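Local coordinates for protein inactive Zymogen C11 Protease (Parabacteroides distasonis, PDB 6MZO) that is an inactive zymogen of a clostripain-like C11 protease, which once activated probably hydrolyses peptide bonds as a cysteine peptidase, at residues A[118-123]-A[273-278]; A[162-167]-A[264-269]. All coordinates share one frame; numbering follows the deposited sequence.

Contact 1. Residues A[118-123]-A[273-278]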
ATOM      1  N   THR A 118      -7.006   8.563   2.506  1.00 65.07           N
ATOM      2  CA  THR A 118      -8.024   7.501   2.462  1.00 62.30           C
ATOM      3  C   THR A 118      -7.606   6.300   1.613  1.00 59.66           C
ATOM      4  O   THR A 118      -8.423   5.439   1.291  1.00 58.81           O
ATOM      5  CB  THR A 118      -9.371   8.023   1.907  1.00 60.03           C
ATOM      6  OG1 THR A 118      -9.207   8.416   0.533  1.00 58.49           O
ATOM      7  CG2 THR A 118      -9.866   9.203   2.750  1.00 55.74           C
ATOM      8  N   GLY A 119      -6.336   6.257   1.239  1.00 57.54           N
ATOM      9  CA  GLY A 119      -5.843   5.155   0.436  1.00 54.19           C
ATOM     10  C   GLY A 119      -6.556   5.046  -0.904  1.00 46.74           C
ATOM     11  O   GLY A 119      -6.704   6.018  -1.648  1.00 47.91           O
ATOM     12  N   TRP A 120      -7.028   3.850  -1.217  1.00 37.15           N
ATOM     13  CA  TRP A 120      -7.589   3.607  -2.515  1.00 31.18           C
ATOM     14  C   TRP A 120      -9.089   3.932  -2.672  1.00 37.66           C
ATOM     15  O   TRP A 120      -9.626   3.779  -3.788  1.00 37.01           O
ATOM     16  CB  TRP A 120      -7.388   2.169  -2.884  1.00 28.71           C
ATOM     17  CG  TRP A 120      -7.967   1.259  -1.911  1.00 29.96           C
ATOM     18  CD1 TRP A 120      -7.464   0.925  -0.683  1.00 26.37           C
ATOM     19  CD2 TRP A 120      -9.128   0.469  -2.104  1.00 29.51           C
ATOM     20  NE1 TRP A 120      -8.267  -0.006  -0.089  1.00 25.30           N
ATOM     21  CE2 TRP A 120      -9.289  -0.318  -0.956  1.00 27.66           C
ATOM     22  CE3 TRP A 120     -10.066   0.346  -3.153  1.00 29.78           C
ATOM     23  CZ2 TRP A 120     -10.331  -1.221  -0.816  1.00 29.29           C
ATOM     24  CZ3 TRP A 120     -11.106  -0.553  -3.005  1.00 31.87           C
ATOM     25  CH2 TRP A 120     -11.253  -1.304  -1.845  1.00 32.38           C
ATOM     26  N   LEU A 121      -9.744   4.280  -1.569  1.00 38.99           N
ATOM     27  CA  LEU A 121     -11.185   4.487  -1.537  1.00 40.32           C
ATOM     28  C   LEU A 121     -11.503   5.793  -2.235  1.00 49.21           C
ATOM     29  O   LEU A 121     -10.652   6.670  -2.272  1.00 50.02           O
ATOM     30  CB  LEU A 121     -11.664   4.487  -0.103  1.00 39.90           C
ATOM     31  CG  LEU A 121     -11.547   3.113   0.553  1.00 38.15           C
ATOM     32  CD1 LEU A 121     -11.732   3.310   2.059  1.00 35.44           C
ATOM     33  CD2 LEU A 121     -12.608   2.176  -0.042  1.00 37.89           C
ATOM     34  N   PRO A 122     -12.721   5.912  -2.807  1.00 53.50           N
ATOM     35  CA  PRO A 122     -13.053   7.072  -3.651  1.00 59.10           C
ATOM     36  C   PRO A 122     -12.897   8.395  -2.885  1.00 66.47           C
ATOM     37  O   PRO A 122     -12.983   8.374  -1.658  1.00 65.59           O
ATOM     38  CB  PRO A 122     -14.519   6.808  -4.043  1.00 54.52           C
ATOM     39  CG  PRO A 122     -15.043   5.945  -2.967  1.00 52.29           C
ATOM     40  CD  PRO A 122     -13.907   5.073  -2.551  1.00 51.45           C
ATOM     41  N   SER A 123     -12.631   9.504  -3.592  1.00 73.56           N
ATOM     42  CA  SER A 123     -12.544  10.835  -2.963  1.00 76.01           C
ATOM     43  C   SER A 123     -13.810  11.132  -2.142  1.00 75.77           C
ATOM     44  O   SER A 123     -13.746  11.588  -0.995  1.00 72.53           O
ATOM     45  CB  SER A 123     -12.333  11.926  -4.026  1.00 76.48           C
ATOM     46  N   HIS A 273     -18.763   1.268   7.841  1.00 32.70           N
ATOM     47  CA  HIS A 273     -17.368   1.018   7.454  1.00 32.25           C
ATOM     48  C   HIS A 273     -17.405   0.286   6.128  1.00 30.76           C
ATOM     49  O   HIS A 273     -18.323  -0.509   5.905  1.00 29.20           O
ATOM     50  CB  HIS A 273     -16.621   0.145   8.512  1.00 28.86           C
ATOM     51  CG  HIS A 273     -16.955   0.524   9.920  1.00 28.21           C
ATOM     52  ND1 HIS A 273     -16.698   1.784  10.419  1.00 30.30           N
ATOM     53  CD2 HIS A 273     -17.592  -0.151  10.913  1.00 28.74           C
ATOM     54  CE1 HIS A 273     -17.182   1.880  11.651  1.00 35.26           C
ATOM     55  NE2 HIS A 273     -17.720   0.714  11.985  1.00 31.96           N
ATOM     56  N   ALA A 274     -16.410   0.510   5.266  1.00 26.41           N
ATOM     57  CA  ALA A 274     -16.334  -0.160   3.983  1.00 24.83           C
ATOM     58  C   ALA A 274     -15.521  -1.457   4.094  1.00 26.70           C
ATOM     59  O   ALA A 274     -15.911  -2.458   3.469  1.00 25.32           O
ATOM     60  CB  ALA A 274     -15.676   0.794   2.962  1.00 28.75           C
ATOM     61  N   LEU A 275     -14.421  -1.409   4.840  1.00 22.30           N
ATOM     62  CA  LEU A 275     -13.473  -2.540   4.743  1.00 20.86           C
ATOM     63  C   LEU A 275     -13.400  -3.352   6.010  1.00 23.02           C
ATOM     64  O   LEU A 275     -13.259  -2.795   7.124  1.00 23.81           O
ATOM     65  CB  LEU A 275     -12.065  -2.042   4.398  1.00 22.62           C
ATOM     66  CG  LEU A 275     -11.954  -1.029   3.306  1.00 23.33           C
ATOM     67  CD1 LEU A 275     -10.435  -0.676   3.095  1.00 24.13           C
ATOM     68  CD2 LEU A 275     -12.465  -1.616   1.994  1.00 25.00           C
ATOM     69  N   TYR A 276     -13.468  -4.658   5.851  1.00 22.85           N
ATOM     70  CA  TYR A 276     -13.407  -5.623   6.919  1.00 19.70           C
ATOM     71  C   TYR A 276     -12.361  -6.696   6.612  1.00 23.56           C
ATOM     72  O   TYR A 276     -11.837  -6.717   5.566  1.00 21.20           O
ATOM     73  CB  TYR A 276     -14.765  -6.275   7.080  1.00 21.60           C
ATOM     74  CG  TYR A 276     -15.814  -5.335   7.593  1.00 23.88           C
ATOM     75  CD1 TYR A 276     -16.552  -4.557   6.747  1.00 26.50           C
ATOM     76  CD2 TYR A 276     -16.040  -5.215   8.917  1.00 26.47           C
ATOM     77  CE1 TYR A 276     -17.499  -3.693   7.218  1.00 27.17           C
ATOM     78  CE2 TYR A 276     -16.982  -4.352   9.394  1.00 28.70           C
ATOM     79  CZ  TYR A 276     -17.713  -3.599   8.540  1.00 26.70           C
ATOM     80  OH  TYR A 276     -18.645  -2.744   9.029  1.00 28.99           O
ATOM     81  N   ASP A 277     -12.079  -7.582   7.553  1.00 22.65           N
ATOM     82  CA  ASP A 277     -11.118  -8.630   7.295  1.00 21.33           C
ATOM     83  C   ASP A 277     -11.624  -9.560   6.203  1.00 23.02           C
ATOM     84  O   ASP A 277     -12.715 -10.005   6.243  1.00 22.67           O
ATOM     85  CB  ASP A 277     -10.783  -9.445   8.541  1.00 22.73           C
ATOM     86  CG  ASP A 277      -9.813 -10.558   8.260  1.00 24.62           C
ATOM     87  OD1 ASP A 277      -8.677 -10.246   8.009  1.00 24.61           O
ATOM     88  OD2 ASP A 277     -10.204 -11.703   8.240  1.00 25.09           O
ATOM     89  N   PHE A 278     -10.767  -9.847   5.246  1.00 21.69           N
ATOM     90  CA  PHE A 278     -11.101 -10.661   4.105  1.00 20.35           C
ATOM     91  C   PHE A 278     -11.566 -12.084   4.432  1.00 20.81           C
ATOM     92  O   PHE A 278     -12.576 -12.515   4.004  1.00 20.84           O
ATOM     93  CB  PHE A 278      -9.910 -10.636   3.160  1.00 20.56           C
ATOM     94  CG  PHE A 278     -10.150 -11.207   1.803  1.00 22.85           C
ATOM     95  CD1 PHE A 278     -11.384 -11.256   1.238  1.00 23.55           C
ATOM     96  CD2 PHE A 278      -9.099 -11.653   1.082  1.00 22.46           C
ATOM     97  CE1 PHE A 278     -11.551 -11.742  -0.022  1.00 25.24           C
ATOM     98  CE2 PHE A 278      -9.254 -12.146  -0.177  1.00 22.37           C
ATOM     99  CZ  PHE A 278     -10.486 -12.189  -0.733  1.00 21.04           C
TER

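Contact 2. Residues A[162-167]-A[264-269]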
ATOM      1  N   ALA A 162       0.818   3.964   3.222  1.00 19.49           N
ATOM      2  CA  ALA A 162      -0.501   4.564   2.986  1.00 21.12           C
ATOM      3  C   ALA A 162      -1.496   3.718   3.776  1.00 22.14           C
ATOM      4  O   ALA A 162      -1.155   2.632   4.220  1.00 24.68           O
ATOM      5  CB  ALA A 162      -0.865   4.558   1.476  1.00 28.15           C
ATOM      6  N   CYS A 163      -2.667   4.283   3.978  1.00 25.10           N
ATOM      7  CA  CYS A 163      -3.691   3.476   4.636  1.00 25.43           C
ATOM      8  C   CYS A 163      -4.435   2.544   3.712  1.00 26.58           C
ATOM      9  O   CYS A 163      -4.806   2.879   2.572  1.00 25.31           O
ATOM     10  CB  CYS A 163      -4.717   4.384   5.344  1.00 26.99           C
ATOM     11  SG  CYS A 163      -3.955   5.536   6.514  1.00 35.96           S
ATOM     12  N   TYR A 164      -4.756   1.373   4.293  1.00 25.20           N
ATOM     13  CA  TYR A 164      -5.713   0.403   3.765  1.00 22.68           C
ATOM     14  C   TYR A 164      -5.327  -0.239   2.447  1.00 24.04           C
ATOM     15  O   TYR A 164      -6.185  -0.791   1.763  1.00 24.57           O
ATOM     16  CB  TYR A 164      -7.095   1.049   3.634  1.00 24.43           C
ATOM     17  CG  TYR A 164      -7.616   1.631   4.919  1.00 25.74           C
ATOM     18  CD1 TYR A 164      -7.744   0.829   6.075  1.00 24.04           C
ATOM     19  CD2 TYR A 164      -7.947   2.960   5.008  1.00 25.53           C
ATOM     20  CE1 TYR A 164      -8.253   1.372   7.219  1.00 24.31           C
ATOM     21  CE2 TYR A 164      -8.482   3.526   6.174  1.00 27.96           C
ATOM     22  CZ  TYR A 164      -8.620   2.722   7.301  1.00 27.27           C
ATOM     23  OH  TYR A 164      -9.127   3.237   8.461  1.00 30.81           O
ATOM     24  N   MET A 165      -4.044  -0.228   2.097  1.00 21.36           N
ATOM     25  CA  MET A 165      -3.733  -0.687   0.756  1.00 19.44           C
ATOM     26  C   MET A 165      -3.592  -2.151   0.650  1.00 22.03           C
ATOM     27  O   MET A 165      -3.610  -2.707  -0.441  1.00 22.19           O
ATOM     28  CB  MET A 165      -2.429   0.008   0.201  1.00 19.54           C
ATOM     29  CG  MET A 165      -2.619   1.508   0.044  1.00 19.85           C
ATOM     30  SD  MET A 165      -3.935   2.041  -1.085  1.00 24.24           S
ATOM     31  CE  MET A 165      -3.086   1.752  -2.682  1.00 24.41           C
ATOM     32  N   SER A 166      -3.369  -2.846   1.775  1.00 19.52           N
ATOM     33  CA  SER A 166      -3.364  -4.322   1.718  1.00 19.50           C
ATOM     34  C   SER A 166      -4.783  -4.812   1.716  1.00 21.00           C
ATOM     35  O   SER A 166      -5.346  -5.154   2.789  1.00 19.77           O
ATOM     36  CB  SER A 166      -2.647  -4.943   2.951  1.00 20.25           C
ATOM     37  OG  SER A 166      -1.243  -4.741   2.798  1.00 22.01           O
ATOM     38  N   CYS A 167      -5.378  -4.878   0.552  1.00 21.56           N
ATOM     39  CA  CYS A 167      -6.687  -5.472   0.360  1.00 22.66           C
ATOM     40  C   CYS A 167      -6.670  -6.213  -0.939  1.00 22.80           C
ATOM     41  O   CYS A 167      -5.793  -5.986  -1.760  1.00 24.22           O
ATOM     42  CB  CYS A 167      -7.780  -4.433   0.320  1.00 25.46           C
ATOM     43  SG  CYS A 167      -7.537  -3.212  -1.033  1.00 28.15           S
ATOM     44  N   ILE A 264     -13.569  -5.485  12.022  1.00 26.77           N
ATOM     45  CA  ILE A 264     -13.333  -4.213  11.305  1.00 23.14           C
ATOM     46  C   ILE A 264     -11.884  -4.088  10.811  1.00 25.81           C
ATOM     47  O   ILE A 264     -10.967  -4.473  11.549  1.00 28.18           O
ATOM     48  CB  ILE A 264     -13.643  -3.020  12.236  1.00 24.43           C
ATOM     49  CG1 ILE A 264     -15.111  -2.934  12.438  1.00 26.51           C
ATOM     50  CG2 ILE A 264     -13.143  -1.663  11.627  1.00 27.49           C
ATOM     51  CD1 ILE A 264     -15.432  -2.047  13.636  1.00 28.94           C
ATOM     52  N   MET A 265     -11.683  -3.536   9.609  1.00 21.15           N
ATOM     53  CA  MET A 265     -10.314  -3.146   9.191  1.00 21.17           C
ATOM     54  C   MET A 265     -10.253  -1.646   9.016  1.00 24.48           C
ATOM     55  O   MET A 265      -9.263  -1.033   9.424  1.00 26.74           O
ATOM     56  CB  MET A 265      -9.905  -3.879   7.881  1.00 22.07           C
ATOM     57  CG  MET A 265      -9.570  -5.348   8.200  1.00 25.76           C
ATOM     58  SD  MET A 265      -7.883  -5.523   8.939  1.00 24.98           S
ATOM     59  CE  MET A 265      -8.186  -6.572  10.369  1.00 25.95           C
ATOM     60  N   GLU A 266     -11.287  -1.060   8.421  1.00 23.80           N
ATOM     61  CA  GLU A 266     -11.330   0.381   8.203  1.00 27.23           C
ATOM     62  C   GLU A 266     -12.215   1.065   9.238  1.00 27.72           C
ATOM     63  O   GLU A 266     -13.294   0.572   9.569  1.00 27.24           O
ATOM     64  CB  GLU A 266     -11.831   0.695   6.792  1.00 28.32           C
ATOM     65  CG  GLU A 266     -11.997   2.178   6.507  1.00 28.06           C
ATOM     66  CD  GLU A 266     -13.452   2.593   6.406  1.00 29.58           C
ATOM     67  OE1 GLU A 266     -14.228   1.885   5.729  1.00 34.57           O
ATOM     68  OE2 GLU A 266     -13.821   3.625   7.005  1.00 32.89           O
ATOM     69  N   TYR A 267     -11.755   2.203   9.747  1.00 28.70           N
ATOM     70  CA  TYR A 267     -12.507   2.953  10.747  1.00 32.79           C
ATOM     71  C   TYR A 267     -12.317   4.458  10.581  1.00 34.52           C
ATOM     72  O   TYR A 267     -11.678   5.107  11.408  1.00 31.65           O
ATOM     73  CB  TYR A 267     -12.098   2.524  12.157  1.00 27.01           C
ATOM     74  CG  TYR A 267     -13.109   2.884  13.224  1.00 37.07           C
ATOM     75  CD1 TYR A 267     -14.290   2.165  13.359  1.00 35.70           C
ATOM     76  CD2 TYR A 267     -12.882   3.941  14.095  1.00 42.85           C
ATOM     77  CE1 TYR A 267     -15.216   2.491  14.331  1.00 39.31           C
ATOM     78  CE2 TYR A 267     -13.803   4.273  15.071  1.00 46.73           C
ATOM     79  CZ  TYR A 267     -14.968   3.545  15.184  1.00 45.64           C
ATOM     80  OH  TYR A 267     -15.887   3.872  16.154  1.00 54.71           O
ATOM     81  N   LEU A 268     -12.877   5.005   9.507  1.00 32.75           N
ATOM     82  CA  LEU A 268     -12.774   6.434   9.234  1.00 34.83           C
ATOM     83  C   LEU A 268     -13.991   7.173   9.777  1.00 37.87           C
ATOM     84  O   LEU A 268     -13.942   8.380  10.017  1.00 40.54           O
ATOM     85  CB  LEU A 268     -12.632   6.685   7.731  1.00 33.83           C
ATOM     86  CG  LEU A 268     -11.407   6.068   7.054  1.00 36.30           C
ATOM     87  CD1 LEU A 268     -11.674   5.825   5.577  1.00 36.17           C
ATOM     88  CD2 LEU A 268     -10.185   6.953   7.245  1.00 40.26           C
ATOM     89  N   THR A 269     -15.082   6.439   9.969  1.00 36.95           N
ATOM     90  CA  THR A 269     -16.319   7.010  10.486  1.00 37.74           C
ATOM     91  C   THR A 269     -16.904   6.039  11.511  1.00 39.07           C
ATOM     92  O   THR A 269     -16.561   4.836  11.529  1.00 38.91           O
ATOM     93  CB  THR A 269     -17.347   7.256   9.351  1.00 53.01           C
ATOM     94  OG1 THR A 269     -17.721   6.008   8.748  1.00 50.33           O
ATOM     95  CG2 THR A 269     -16.776   8.154   8.284  1.00 53.87           C
TER

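Contact 1. Residues A[118-123]-A[273-278]
W120 and L121 meet L275 by apolar packing, with no hydrogen bond between the two segments. The two methyls of L275 come up obliquely to the indole, CD2 beside the six-membered ring and CD1 beside the ring nitrogen. L275 CD2 lies 3.6 Å from W120 CZ2 and 4.0 Å from W120 CH2. The other branch, L275 CD1, comes within 3.9 Å of W120 NE1. L121 adds the third part: its CD2 sits 4.0 Å above one face of the W120 ring, toward the rim, and 4.3 Å from CD2 of L275. The same L121 methyl therefore touches both the indole and the leucine. W120 does not point its CB at L275. With CG between the backbone N and the carbonyl carbon (chi1 57°), only the far end of the indole comes near.

Hydrogen bonds lie around the contact, not across it. T118 to L121 form a type II' beta turn, with G119 at its second position, where positive phi favours glycine. The turn bond, L121 N to T118 O, is weak at 3.4 Å. W120 NE1 makes a weak bond to Y164 O.

Other parts of the chain complete the surroundings. W346 of helix 341-347 packs on W120, and L343 of the same helix touches A274. Strand 275-277 pairs with strand 332-334.

The contact joins the loop after core strand 109-115 to a small two-stranded sheet. In clan CD peptidases, to which this family belongs, the loops at this end of the central sheet typically border the active site.

Contact 2. Residues A[162-167]-A[264-269]
The Y164 and E266 side chains cross at about a right angle. E266 CG stands over one face of the ring, 3.9 Å from its centroid, in a CH-pi contact. CG is anti to the backbone N (chi1 176°), and a bend at chi2 then carries the carboxylate away from the tyrosine. The ring and carboxylate planes are 85° apart.

The rim of the ring has other neighbours. M265 O lies near the ring plane, 3.4 Å from Y164 CE1. L268 CD2 comes in at the edge, 4.0 Å from Y164 CE2. The leucine and tyrosine side chains run past each other in opposite directions.

The phenol is held by an almost straight bond: Y267 N donates to Y164 OH over 3.1 Å at 170°. Y164 OH also has a weak bond to E187 OE2. With an alanine here, Y267 N would probably lose its acceptor, and a gap would be likely to open beside E266 CG.

E266 is tied to its own loop and to the start of segment 273-278. L268 N donates to E266 OE2 over 3.0 Å, meeting it on the anti side. E266 OE1 takes its main bond from A274 N and a weak one from L275 N.

With backbone N-H groups gathered round it, this buried carboxylate is likely to remain charged, while only its aliphatic part faces the tyrosine.

Overall arrangement
The centres of contacts 1 and 2 are about 5 Å apart, and the contacts touch. In chain order the segments are 118-123, 162-167, 264-269 and 273-278, so both segments of contact 2 fall between those of contact 1. The first two follow neighbouring parallel strands of the central sheet, 109-115 and 155-162. The last two belong to one region running into strand 275-277, where L275 O pairs with E266 N. Two loops from the core thus meet one region late in the chain. In clan CD peptidases the catalytic histidine and cysteine typically follow such strands.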